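Local atomic coordinates of transcriptional regulator containing CBS domains (Streptococcus pneumoniae, PDB entry 6UOF), a protein that probably regulates transcription, with a pair of CBS domains that may sense a small ligand, as in related proteins. Residues D22-Y27 against T64-V69; S36-V41 against V51-D56; V47-V52 against K68-S73; V77-N82 against V98-S103. All coordinates share one frame; numbering follows the deposited sequence.

Contact 1 (D22-Y27 against T64-V69)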
loop_
_atom_site.group_PDB
_atom_site.type_symbol
_atom_site.label_atom_id
_atom_site.label_comp_id
_atom_site.label_asym_id
_atom_site.label_seq_id
_atom_site.Cartn_x
_atom_site.Cartn_y
_atom_site.Cartn_z
ATOM N N ASP A 22 6.850 -2.070 13.327
ATOM C CA ASP A 22 7.376 -0.684 13.271
ATOM C C ASP A 22 6.443 0.211 14.105
ATOM O O ASP A 22 5.353 -0.251 14.518
ATOM C CB ASP A 22 7.481 -0.181 11.826
ATOM C CG ASP A 22 8.600 -0.806 10.990
ATOM O OD1 ASP A 22 9.630 -1.167 11.572
ATOM O OD2 ASP A 22 8.438 -0.884 9.749
ATOM N N THR A 23 6.841 1.458 14.331
ATOM C CA THR A 23 6.060 2.401 15.166
ATOM C C THR A 23 5.512 3.549 14.320
ATOM O O THR A 23 5.899 3.730 13.149
ATOM C CB THR A 23 6.938 2.940 16.298
ATOM O OG1 THR A 23 7.942 3.737 15.669
ATOM C CG2 THR A 23 7.538 1.849 17.160
ATOM N N VAL A 24 4.628 4.316 14.943
ATOM C CA VAL A 24 4.061 5.520 14.277
ATOM C C VAL A 24 5.212 6.483 13.944
ATOM O O VAL A 24 5.184 7.062 12.840
ATOM C CB VAL A 24 2.973 6.148 15.165
ATOM C CG1 VAL A 24 2.649 7.582 14.763
ATOM C CG2 VAL A 24 1.723 5.284 15.156
ATOM N N LYS A 25 6.232 6.568 14.803
ATOM C CA LYS A 25 7.429 7.415 14.517
ATOM C C LYS A 25 8.062 6.942 13.203
ATOM O O LYS A 25 8.441 7.789 12.369
ATOM C CB LYS A 25 8.471 7.329 15.639
ATOM C CG LYS A 25 9.776 8.069 15.354
ATOM C CD LYS A 25 10.869 7.828 16.378
ATOM C CE LYS A 25 12.220 8.379 15.961
ATOM N NZ LYS A 25 12.754 7.683 14.767
ATOM N N ASP A 26 8.203 5.629 13.032
ATOM C CA ASP A 26 8.791 5.086 11.779
ATOM C C ASP A 26 7.926 5.484 10.581
ATOM O O ASP A 26 8.496 5.823 9.526
ATOM C CB ASP A 26 8.935 3.566 11.848
ATOM C CG ASP A 26 9.890 3.083 12.922
ATOM O OD1 ASP A 26 10.906 3.753 13.147
ATOM O OD2 ASP A 26 9.590 2.048 13.534
ATOM N N TYR A 27 6.601 5.452 10.730
ATOM C CA TYR A 27 5.678 5.859 9.633
ATOM C C TYR A 27 5.899 7.340 9.293
ATOM O O TYR A 27 6.090 7.678 8.101
ATOM C CB TYR A 27 4.223 5.606 10.032
ATOM C CG TYR A 27 3.227 6.344 9.179
ATOM C CD1 TYR A 27 2.853 5.881 7.928
ATOM C CD2 TYR A 27 2.728 7.563 9.593
ATOM C CE1 TYR A 27 1.953 6.574 7.135
ATOM C CE2 TYR A 27 1.854 8.283 8.798
ATOM C CZ TYR A 27 1.487 7.803 7.559
ATOM O OH TYR A 27 0.619 8.499 6.767
ATOM N N THR A 64 3.489 4.004 19.503
ATOM C CA THR A 64 2.515 2.915 19.213
ATOM C C THR A 64 2.919 2.105 17.984
ATOM O O THR A 64 3.400 2.705 16.989
ATOM C CB THR A 64 1.097 3.468 19.027
ATOM O OG1 THR A 64 0.740 4.125 20.244
ATOM C CG2 THR A 64 0.080 2.395 18.712
ATOM N N THR A 65 2.739 0.784 18.043
ATOM C CA THR A 65 3.082 -0.065 16.879
ATOM C C THR A 65 2.031 0.088 15.776
ATOM O O THR A 65 0.838 0.329 16.055
ATOM C CB THR A 65 3.293 -1.540 17.255
ATOM O OG1 THR A 65 2.204 -2.010 18.048
ATOM C CG2 THR A 65 4.597 -1.761 17.989
ATOM N N ILE A 66 2.489 -0.096 14.541
ATOM C CA ILE A 66 1.599 0.089 13.364
ATOM C C ILE A 66 0.417 -0.885 13.399
ATOM O O ILE A 66 -0.679 -0.487 12.948
ATOM C CB ILE A 66 2.431 -0.036 12.073
ATOM C CG1 ILE A 66 3.472 1.085 11.986
ATOM C CG2 ILE A 66 1.535 -0.083 10.848
ATOM C CD1 ILE A 66 2.904 2.493 11.938
ATOM N N ASP A 67 0.593 -2.109 13.914
ATOM C CA ASP A 67 -0.543 -3.058 13.880
ATOM C C ASP A 67 -1.738 -2.509 14.666
ATOM O O ASP A 67 -2.861 -2.872 14.313
ATOM C CB ASP A 67 -0.161 -4.431 14.443
ATOM C CG ASP A 67 0.145 -4.450 15.928
ATOM O OD1 ASP A 67 0.935 -3.618 16.390
ATOM O OD2 ASP A 67 -0.454 -5.296 16.623
ATOM N N LYS A 68 -1.503 -1.615 15.627
ATOM C CA LYS A 68 -2.600 -1.122 16.499
ATOM C C LYS A 68 -3.255 0.133 15.900
ATOM O O LYS A 68 -4.261 0.569 16.483
ATOM C CB LYS A 68 -2.073 -0.969 17.935
ATOM C CG LYS A 68 -1.700 -2.308 18.578
ATOM C CD LYS A 68 -1.330 -2.295 20.046
ATOM C CE LYS A 68 -2.454 -1.773 20.909
ATOM N NZ LYS A 68 -2.171 -1.952 22.356
ATOM N N VAL A 69 -2.740 0.669 14.783
ATOM C CA VAL A 69 -3.345 1.898 14.180
ATOM C C VAL A 69 -3.755 1.657 12.728
ATOM O O VAL A 69 -4.573 2.395 12.201
ATOM C CB VAL A 69 -2.413 3.130 14.260
ATOM C CG1 VAL A 69 -1.880 3.376 15.660
ATOM C CG2 VAL A 69 -1.253 3.037 13.281
#
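Asp22 opens the contact with its backbone: Ile66 N donates to Asp22 O at 2.9 Å. The joint belongs to a pair of CBS domains. It ties the start of helix 24-34 in the first CBS domain to segment 64-69, in the loop between helices 54-57 and 83-93. The carboxylate of Asp22 turns to Arg19 N. Thr23 faces Thr65 in a single backbone bridge, and its CA-H lies against Thr64 O. Thr23 is also the N-cap of helix 24-34. Its OG1 stands between the backbone N and the carbonyl carbon (chi1 67°) and accepts from Asp26 N. Asp26 OD2 in turn takes Thr23 N at 2.9 Å, which completes a capping box. Val24 N gives a second cross bond, to Thr64 O at 2.9 Å. The two bonds lie on either side of Thr23 in sequence, at Asp22 O and Val24 N. Val24 CG2 meets Val69 CG1 at 4.1 Å. Tyr27 offers CB to the contact, while its OH bonds to Ser37 O. The tip of Ile66 lies against the first helical turn: Ile66 CD1 is 3.5 Å from Thr23 O and 3.9 Å from Tyr27 CB.

Contact 2 (S36-V41 against V51-D56)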
loop_
_atom_site.group_PDB
_atom_site.type_symbol
_atom_site.label_atom_id
_atom_site.label_comp_id
_atom_site.label_asym_id
_atom_site.label_seq_id
_atom_site.Cartn_x
_atom_site.Cartn_y
_atom_site.Cartn_z
ATOM N N SER A 36 5.217 10.266 0.452
ATOM C CA SER A 36 3.961 9.490 0.273
ATOM C C SER A 36 3.392 9.268 1.675
ATOM O O SER A 36 4.195 9.287 2.624
ATOM C CB SER A 36 4.172 8.176 -0.437
ATOM O OG SER A 36 4.589 8.354 -1.783
ATOM N N SER A 37 2.091 9.004 1.792
ATOM C CA SER A 37 1.507 8.868 3.160
ATOM C C SER A 37 0.644 7.615 3.333
ATOM O O SER A 37 0.064 7.455 4.425
ATOM C CB SER A 37 0.710 10.084 3.511
ATOM O OG SER A 37 -0.374 10.237 2.615
ATOM N N ARG A 38 0.539 6.773 2.320
ATOM C CA ARG A 38 -0.284 5.548 2.421
ATOM C C ARG A 38 0.613 4.367 2.076
ATOM O O ARG A 38 1.138 4.305 0.957
ATOM C CB ARG A 38 -1.517 5.641 1.532
ATOM C CG ARG A 38 -2.381 6.842 1.881
ATOM C CD ARG A 38 -3.717 6.877 1.183
ATOM N NE ARG A 38 -4.484 8.008 1.677
ATOM C CZ ARG A 38 -5.709 8.319 1.286
ATOM N NH1 ARG A 38 -6.334 7.574 0.390
ATOM N NH2 ARG A 38 -6.313 9.370 1.804
ATOM N N PHE A 39 0.788 3.486 3.043
ATOM C CA PHE A 39 1.726 2.355 2.828
ATOM C C PHE A 39 1.113 1.019 3.193
ATOM O O PHE A 39 0.337 0.916 4.155
ATOM C CB PHE A 39 2.985 2.505 3.684
ATOM C CG PHE A 39 3.756 3.766 3.411
ATOM C CD1 PHE A 39 4.529 3.885 2.266
ATOM C CD2 PHE A 39 3.698 4.848 4.268
ATOM C CE1 PHE A 39 5.220 5.054 1.997
ATOM C CE2 PHE A 39 4.401 6.006 4.007
ATOM C CZ PHE A 39 5.155 6.112 2.870
ATOM N N PRO A 40 1.480 -0.070 2.470
ATOM C CA PRO A 40 1.096 -1.414 2.899
ATOM C C PRO A 40 1.901 -1.785 4.145
ATOM O O PRO A 40 3.025 -1.347 4.328
ATOM C CB PRO A 40 1.500 -2.297 1.718
ATOM C CG PRO A 40 2.680 -1.559 1.083
ATOM C CD PRO A 40 2.344 -0.088 1.269
ATOM N N VAL A 41 1.294 -2.640 4.961
ATOM C CA VAL A 41 1.936 -3.156 6.200
ATOM C C VAL A 41 2.052 -4.675 6.113
ATOM O O VAL A 41 1.057 -5.329 5.788
ATOM C CB VAL A 41 1.123 -2.765 7.441
ATOM C CG1 VAL A 41 1.883 -3.173 8.681
ATOM C CG2 VAL A 41 0.809 -1.275 7.463
ATOM N N VAL A 51 -3.136 -1.584 5.842
ATOM C CA VAL A 51 -2.544 -0.392 5.202
ATOM C C VAL A 51 -2.545 0.724 6.246
ATOM O O VAL A 51 -3.422 0.734 7.143
ATOM C CB VAL A 51 -3.316 0.002 3.930
ATOM C CG1 VAL A 51 -3.164 -1.013 2.805
ATOM C CG2 VAL A 51 -4.784 0.282 4.208
ATOM N N VAL A 52 -1.578 1.609 6.171
ATOM C CA VAL A 52 -1.512 2.732 7.141
ATOM C C VAL A 52 -1.533 4.044 6.353
ATOM O O VAL A 52 -0.768 4.195 5.377
ATOM C CB VAL A 52 -0.322 2.607 8.114
ATOM C CG1 VAL A 52 1.022 2.534 7.415
ATOM C CG2 VAL A 52 -0.324 3.709 9.157
ATOM N N THR A 53 -2.438 4.930 6.753
ATOM C CA THR A 53 -2.631 6.263 6.123
ATOM C C THR A 53 -2.444 7.344 7.180
ATOM O O THR A 53 -2.349 7.047 8.365
ATOM C CB THR A 53 -4.038 6.373 5.525
ATOM O OG1 THR A 53 -4.962 6.482 6.614
ATOM C CG2 THR A 53 -4.380 5.180 4.658
HETATM N N MSE A 54 -2.413 8.604 6.754
HETATM C CA MSE A 54 -2.221 9.686 7.696
HETATM C C MSE A 54 -3.456 9.802 8.595
HETATM O O MSE A 54 -3.340 10.181 9.760
HETATM C CB MSE A 54 -1.906 10.995 6.969
HETATM C CG MSE A 54 -1.515 12.114 7.905
HETATM SE SE MSE A 54 0.104 11.845 8.966
HETATM C CE MSE A 54 1.455 11.949 7.565
ATOM N N ARG A 55 -4.644 9.474 8.066
ATOM C CA ARG A 55 -5.836 9.455 8.912
ATOM C C ARG A 55 -5.652 8.439 10.049
ATOM O O ARG A 55 -6.077 8.693 11.175
ATOM C CB ARG A 55 -7.077 9.097 8.086
ATOM C CG ARG A 55 -8.343 8.885 8.905
ATOM C CD ARG A 55 -9.578 8.628 8.057
ATOM N NE ARG A 55 -9.727 7.245 7.607
ATOM C CZ ARG A 55 -10.589 6.357 8.114
ATOM N NH1 ARG A 55 -11.413 6.691 9.094
ATOM N NH2 ARG A 55 -10.636 5.132 7.620
ATOM N N ASP A 56 -5.022 7.308 9.751
ATOM C CA ASP A 56 -4.823 6.253 10.772
ATOM C C ASP A 56 -3.775 6.643 11.818
ATOM O O ASP A 56 -3.990 6.336 12.992
ATOM C CB ASP A 56 -4.305 4.977 10.120
ATOM C CG ASP A 56 -5.252 4.303 9.154
ATOM O OD1 ASP A 56 -6.467 4.371 9.382
ATOM O OD2 ASP A 56 -4.759 3.658 8.209
HETATM O O HOH W 1 -2.868 9.768 3.877
#
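Arg38 lies across Thr53, and the two side chains meet obliquely. Arg38 CB lies 4.2 Å from Val52 O. Arg38 CG sits anti to the carbonyl carbon (chi1 -58°) and touches Thr53 CG2 at 3.8 Å. The chain is extended from CG to NE, and CD follows past the same methyl. Arg38 NE donates to a water at 3.2 Å, which lies at the edge of the guanidinium, in its plane. The same water accepts from Met54 N and is hydrogen-bonded to Ser37 OG, and in this way bridges the two segments. Met54 is selenomethionine. Next to this polar end the segments pair as the beta hairpin of strands 39-42 and 48-52 in the first CBS domain. Phe39 and Val52 form an antiparallel hydrogen-bonded pair. Phe39 N gives to Val52 O at 2.9 Å, and Val52 N returns a bond of the same length to Phe39 O. Pro40 and Val51 follow as a non-hydrogen-bonded pair. Val41 CG2 packs on Val52 CG1 at 3.8 Å, with the side chains at about a right angle. Leu18 and Tyr27 also cover Val52. Past the strand, Thr53 caps helix 54-57. Its OG1 accepts from Asp56 N, and Asp56 OD2 accepts from Thr53 N on the anti side, 35° out of the carboxylate plane; the two form a capping box. In one conformer of Ser71, its OG also bonds this OD2.

Contact 3 (V47-V52 against K68-S73)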
loop_
_atom_site.group_PDB
_atom_site.type_symbol
_atom_site.label_atom_id
_atom_site.label_comp_id
_atom_site.label_asym_id
_atom_site.label_seq_id
_atom_site.Cartn_x
_atom_site.Cartn_y
_atom_site.Cartn_z
ATOM N N VAL A 47 3.372 -11.190 4.777
ATOM C CA VAL A 47 1.958 -11.142 4.320
ATOM C C VAL A 47 1.395 -9.747 4.603
ATOM O O VAL A 47 1.668 -9.162 5.664
ATOM C CB VAL A 47 1.126 -12.254 4.996
ATOM C CG1 VAL A 47 -0.369 -12.095 4.753
ATOM C CG2 VAL A 47 1.579 -13.625 4.534
ATOM N N VAL A 48 0.637 -9.220 3.652
ATOM C CA VAL A 48 -0.020 -7.901 3.870
ATOM C C VAL A 48 -1.118 -8.087 4.923
ATOM O O VAL A 48 -2.012 -8.917 4.715
ATOM C CB VAL A 48 -0.576 -7.356 2.551
ATOM C CG1 VAL A 48 -1.387 -6.085 2.769
ATOM C CG2 VAL A 48 0.545 -7.107 1.561
ATOM N N VAL A 49 -1.042 -7.318 6.005
ATOM C CA VAL A 49 -2.026 -7.438 7.124
ATOM C C VAL A 49 -2.852 -6.157 7.269
ATOM O O VAL A 49 -3.773 -6.149 8.096
ATOM C CB VAL A 49 -1.298 -7.787 8.429
ATOM C CG1 VAL A 49 -0.775 -9.214 8.400
ATOM C CG2 VAL A 49 -0.185 -6.808 8.763
ATOM N N GLY A 50 -2.525 -5.118 6.508
ATOM C CA GLY A 50 -3.270 -3.855 6.592
ATOM C C GLY A 50 -2.585 -2.784 5.774
ATOM O O GLY A 50 -1.587 -3.068 5.077
ATOM N N VAL A 51 -3.136 -1.584 5.842
ATOM C CA VAL A 51 -2.544 -0.392 5.202
ATOM C C VAL A 51 -2.545 0.724 6.246
ATOM O O VAL A 51 -3.422 0.734 7.143
ATOM C CB VAL A 51 -3.316 0.002 3.930
ATOM C CG1 VAL A 51 -3.164 -1.013 2.805
ATOM C CG2 VAL A 51 -4.784 0.282 4.208
ATOM N N VAL A 52 -1.578 1.609 6.171
ATOM C CA VAL A 52 -1.512 2.732 7.141
ATOM C C VAL A 52 -1.533 4.044 6.353
ATOM O O VAL A 52 -0.768 4.195 5.377
ATOM C CB VAL A 52 -0.322 2.607 8.114
ATOM C CG1 VAL A 52 1.022 2.534 7.415
ATOM C CG2 VAL A 52 -0.324 3.709 9.157
ATOM N N LYS A 68 -1.503 -1.615 15.627
ATOM C CA LYS A 68 -2.600 -1.122 16.499
ATOM C C LYS A 68 -3.255 0.133 15.900
ATOM O O LYS A 68 -4.261 0.569 16.483
ATOM C CB LYS A 68 -2.073 -0.969 17.935
ATOM C CG LYS A 68 -1.700 -2.308 18.578
ATOM C CD LYS A 68 -1.330 -2.295 20.046
ATOM C CE LYS A 68 -2.454 -1.773 20.909
ATOM N NZ LYS A 68 -2.171 -1.952 22.356
ATOM N N VAL A 69 -2.740 0.669 14.783
ATOM C CA VAL A 69 -3.345 1.898 14.180
ATOM C C VAL A 69 -3.755 1.657 12.728
ATOM O O VAL A 69 -4.573 2.395 12.201
ATOM C CB VAL A 69 -2.413 3.130 14.260
ATOM C CG1 VAL A 69 -1.880 3.376 15.660
ATOM C CG2 VAL A 69 -1.253 3.037 13.281
HETATM N N MSE A 70 -3.226 0.622 12.072
HETATM C CA MSE A 70 -3.466 0.418 10.652
HETATM C C MSE A 70 -4.925 0.069 10.352
HETATM O O MSE A 70 -5.639 -0.471 11.203
HETATM C CB MSE A 70 -2.547 -0.693 10.127
HETATM C CG MSE A 70 -2.919 -2.054 10.619
HETATM SE SE MSE A 70 -1.538 -3.358 10.135
HETATM C CE MSE A 70 -2.283 -4.900 11.081
ATOM N N SER A 71 -5.322 0.389 9.113
ATOM C CA SER A 71 -6.627 0.109 8.542
ATOM C C SER A 71 -6.651 -1.293 7.928
ATOM O O SER A 71 -5.566 -1.894 7.731
ATOM C CB SER A 71 -6.972 1.098 7.449
ATOM O OG SER A 71 -7.054 2.423 7.938
ATOM N N ARG A 72 -7.853 -1.769 7.599
ATOM C CA ARG A 72 -8.019 -3.057 6.887
ATOM C C ARG A 72 -7.604 -2.897 5.421
ATOM O O ARG A 72 -7.854 -1.826 4.816
ATOM C CB ARG A 72 -9.479 -3.519 6.918
ATOM C CG ARG A 72 -10.084 -3.759 8.298
ATOM C CD ARG A 72 -9.358 -4.791 9.138
ATOM N NE ARG A 72 -8.144 -4.260 9.730
ATOM C CZ ARG A 72 -7.154 -4.987 10.237
ATOM N NH1 ARG A 72 -6.085 -4.382 10.729
ATOM N NH2 ARG A 72 -7.216 -6.303 10.216
ATOM N N SER A 73 -6.995 -3.946 4.883
ATOM C CA SER A 73 -6.644 -4.002 3.445
ATOM C C SER A 73 -7.531 -5.072 2.801
ATOM O O SER A 73 -7.304 -6.271 3.067
ATOM C CB SER A 73 -5.193 -4.310 3.266
ATOM O OG SER A 73 -4.837 -4.231 1.893
HETATM O O HOH W 2 -6.278 -6.037 6.731
#
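The Arg72 guanidinium reaches back toward Val49, with Arg72 NH1 3.9 Å from Val49 O. One face carries a water 3.5 Å above the plane, offset toward the rim. Met70 O lies at the edge, in plane. The water donates to Val49 O and accepts from Ser73 N, so it links the segments beside the direct pair. Further along, Val51 and Ser71 form that single antiparallel hydrogen-bonded pair. Ser71 N gives to Val51 O at 2.8 Å. Val51 N reaches Ser71 O at 3.1 Å from above the carbonyl plane, 40° out of it. Met70, a selenomethionine, has CG between the backbone N and the carbonyl carbon (chi1 71°), and its chain is extended beyond. Met70 CE ends 3.7 Å from Val49 CG2. Gly50 CA lies close to both Ser71 O, at 3.2 Å, and Met70 SE, at 4.0 Å. Ser73 OG meets Val51 CG1 at 3.7 Å. Segment 68-73 runs beside strand 48-52, an outermost strand of its sheet within this chain. Val41 of strand 39-42 touches Met70, Tyr27 of helix 24-34 touches Val52, and Pro99 of strand 97-101 touches Val51 and Ser73.

Contact 4 (V77-N82 against V98-S103)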
loop_
_atom_site.group_PDB
_atom_site.type_symbol
_atom_site.label_atom_id
_atom_site.label_comp_id
_atom_site.label_asym_id
_atom_site.label_seq_id
_atom_site.Cartn_x
_atom_site.Cartn_y
_atom_site.Cartn_z
ATOM N N VAL A 77 -4.278 -6.539 -5.452
ATOM C CA VAL A 77 -4.178 -6.982 -6.869
ATOM C C VAL A 77 -2.918 -7.831 -7.053
ATOM O O VAL A 77 -2.063 -7.856 -6.154
ATOM C CB VAL A 77 -4.191 -5.767 -7.816
ATOM C CG1 VAL A 77 -5.475 -4.965 -7.660
ATOM C CG2 VAL A 77 -2.966 -4.895 -7.618
ATOM N N GLY A 78 -2.853 -8.511 -8.195
ATOM C CA GLY A 78 -1.683 -9.303 -8.602
ATOM C C GLY A 78 -1.070 -8.750 -9.873
ATOM O O GLY A 78 -1.688 -7.870 -10.516
ATOM N N LEU A 79 0.087 -9.289 -10.251
ATOM C CA LEU A 79 0.798 -8.831 -11.475
ATOM C C LEU A 79 -0.094 -8.966 -12.717
ATOM O O LEU A 79 0.017 -8.099 -13.607
ATOM C CB LEU A 79 2.094 -9.640 -11.627
ATOM C CG LEU A 79 3.137 -9.423 -10.532
ATOM C CD1 LEU A 79 4.355 -10.306 -10.746
ATOM C CD2 LEU A 79 3.569 -7.968 -10.437
ATOM N N SER A 80 -0.917 -10.019 -12.815
ATOM C CA SER A 80 -1.727 -10.244 -14.043
ATOM C C SER A 80 -3.039 -9.457 -14.022
ATOM O O SER A 80 -3.764 -9.518 -15.028
ATOM C CB SER A 80 -2.008 -11.708 -14.250
ATOM O OG SER A 80 -2.877 -12.208 -13.244
ATOM N N THR A 81 -3.324 -8.712 -12.949
ATOM C CA THR A 81 -4.622 -7.991 -12.872
ATOM C C THR A 81 -4.713 -6.898 -13.950
ATOM O O THR A 81 -3.719 -6.156 -14.145
ATOM C CB THR A 81 -4.826 -7.402 -11.472
ATOM O OG1 THR A 81 -4.762 -8.468 -10.522
ATOM C CG2 THR A 81 -6.133 -6.652 -11.341
ATOM N N ASN A 82 -5.875 -6.811 -14.612
ATOM C CA ASN A 82 -6.191 -5.804 -15.658
ATOM C C ASN A 82 -6.241 -4.409 -15.026
ATOM O O ASN A 82 -6.999 -4.210 -14.054
ATOM C CB ASN A 82 -7.523 -6.112 -16.350
ATOM C CG ASN A 82 -7.780 -5.279 -17.592
ATOM O OD1 ASN A 82 -7.294 -4.150 -17.730
ATOM N ND2 ASN A 82 -8.586 -5.807 -18.495
ATOM N N VAL A 98 -2.966 0.848 -4.079
ATOM C CA VAL A 98 -3.439 -0.515 -3.887
ATOM C C VAL A 98 -2.227 -1.431 -3.770
ATOM O O VAL A 98 -1.323 -1.391 -4.617
ATOM C CB VAL A 98 -4.359 -0.989 -5.023
ATOM C CG1 VAL A 98 -4.922 -2.376 -4.737
ATOM C CG2 VAL A 98 -5.482 0.001 -5.282
ATOM N N PRO A 99 -2.147 -2.277 -2.719
ATOM C CA PRO A 99 -1.039 -3.220 -2.626
ATOM C C PRO A 99 -1.092 -4.316 -3.696
ATOM O O PRO A 99 -2.159 -4.776 -4.074
ATOM C CB PRO A 99 -1.204 -3.845 -1.239
ATOM C CG PRO A 99 -2.100 -2.885 -0.488
ATOM C CD PRO A 99 -3.044 -2.358 -1.548
ATOM N N VAL A 100 0.102 -4.704 -4.156
ATOM C CA VAL A 100 0.273 -5.795 -5.149
ATOM C C VAL A 100 0.852 -6.986 -4.391
ATOM O O VAL A 100 1.885 -6.800 -3.732
ATOM C CB VAL A 100 1.190 -5.357 -6.306
ATOM C CG1 VAL A 100 1.353 -6.458 -7.340
ATOM C CG2 VAL A 100 0.685 -4.074 -6.960
ATOM N N VAL A 101 0.228 -8.154 -4.536
ATOM C CA VAL A 101 0.662 -9.345 -3.757
ATOM C C VAL A 101 0.794 -10.566 -4.659
ATOM O O VAL A 101 0.170 -10.643 -5.724
ATOM C CB VAL A 101 -0.331 -9.647 -2.614
ATOM C CG1 VAL A 101 -0.388 -8.515 -1.608
ATOM C CG2 VAL A 101 -1.714 -10.020 -3.118
ATOM N N ARG A 102 1.596 -11.504 -4.173
ATOM C CA ARG A 102 1.657 -12.857 -4.770
ATOM C C ARG A 102 0.386 -13.624 -4.375
ATOM O O ARG A 102 -0.381 -13.147 -3.521
ATOM C CB ARG A 102 2.879 -13.603 -4.232
ATOM C CG ARG A 102 4.211 -12.928 -4.510
ATOM C CD ARG A 102 5.344 -13.866 -4.100
ATOM N NE ARG A 102 6.658 -13.294 -4.330
ATOM C CZ ARG A 102 7.305 -12.475 -3.503
ATOM N NH1 ARG A 102 6.762 -12.099 -2.358
ATOM N NH2 ARG A 102 8.509 -12.030 -3.837
ATOM N N SER A 103 0.181 -14.797 -4.973
ATOM C CA SER A 103 -0.978 -15.678 -4.658
ATOM C C SER A 103 -1.035 -15.973 -3.149
ATOM O O SER A 103 -2.160 -16.076 -2.610
ATOM C CB SER A 103 -0.910 -16.937 -5.493
ATOM O OG SER A 103 -1.943 -17.865 -5.164
HETATM O O HOH W 3 0.908 -11.427 -8.355
#
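Val77 is held to strand 97-101 by both of its backbone polar groups. Val77 N gives to Pro99 O at 3.1 Å, and Val101 N gives to Val77 O at 2.8 Å. Both bonds are nearly straight, and they form a single bridge opposite Val100. The CA-H of Val100 also lies against Val77 O. The two methyls of Val77 part to different neighbours. Val77 CG1, anti to the carbonyl carbon (chi1 -60°), meets Val98 CG1 at 3.9 Å, and the side chains cross at about a right angle. Val77 CG2 rests 3.8 Å from Val100 CG2. The other methyl of Val100, CG1, takes Leu79 CD2 at 4.1 Å, again with the side chains at about a right angle. Val98 and Val100 are thus packed by Val77 and Leu79 of the loop.

A water extends the backbone link beyond the bridge. It accepts from Leu79 N and donates to Val101 O at 2.8 Å. In the next shell, a type I beta turn from Gly78 to Thr81 shapes the loop. Thr81 N closes it on Gly78 O, and Thr81 OG1 accepts from Gly78 N at 3.0 Å. Asn82 then sits at the N-cap of helix 83-93, where its OD1 accepts from Ala84 N.

This buried contact lies in the second CBS domain, where the loop before helix 83-93 meets the edge strand 97-101. Val86 of that helix packs on Val77, and Met90 on Val98. Val5 of helix 5-8 touches both Val77 and Val100. Strand 107-112 pairs with strand 97-101 in the sheet, with Val111 against Val98 and Val100.

Overall arrangement
Contacts 1, 2 and 3 cluster around the first CBS domain, with centres 8 to 10 Å apart. Contact 4 lies in the second, about 25 Å from contact 1 between centres. Along the chain, contact 2 falls between the two segments of contact 1, and contact 4 opens after the others have closed. Contacts 2 and 3 share Val51 and Val52 of strand 48-52, while contacts 1 and 3 share Lys68 and Val69. Segment 64-73 therefore runs from the start of helix 24-34 to the sheet edge. Val48 of contact 3 touches Val101 of contact 4, and Pro40 of contact 2 touches Pro99. The two domains thus pack directly, consistent with a CBS pair acting as one module.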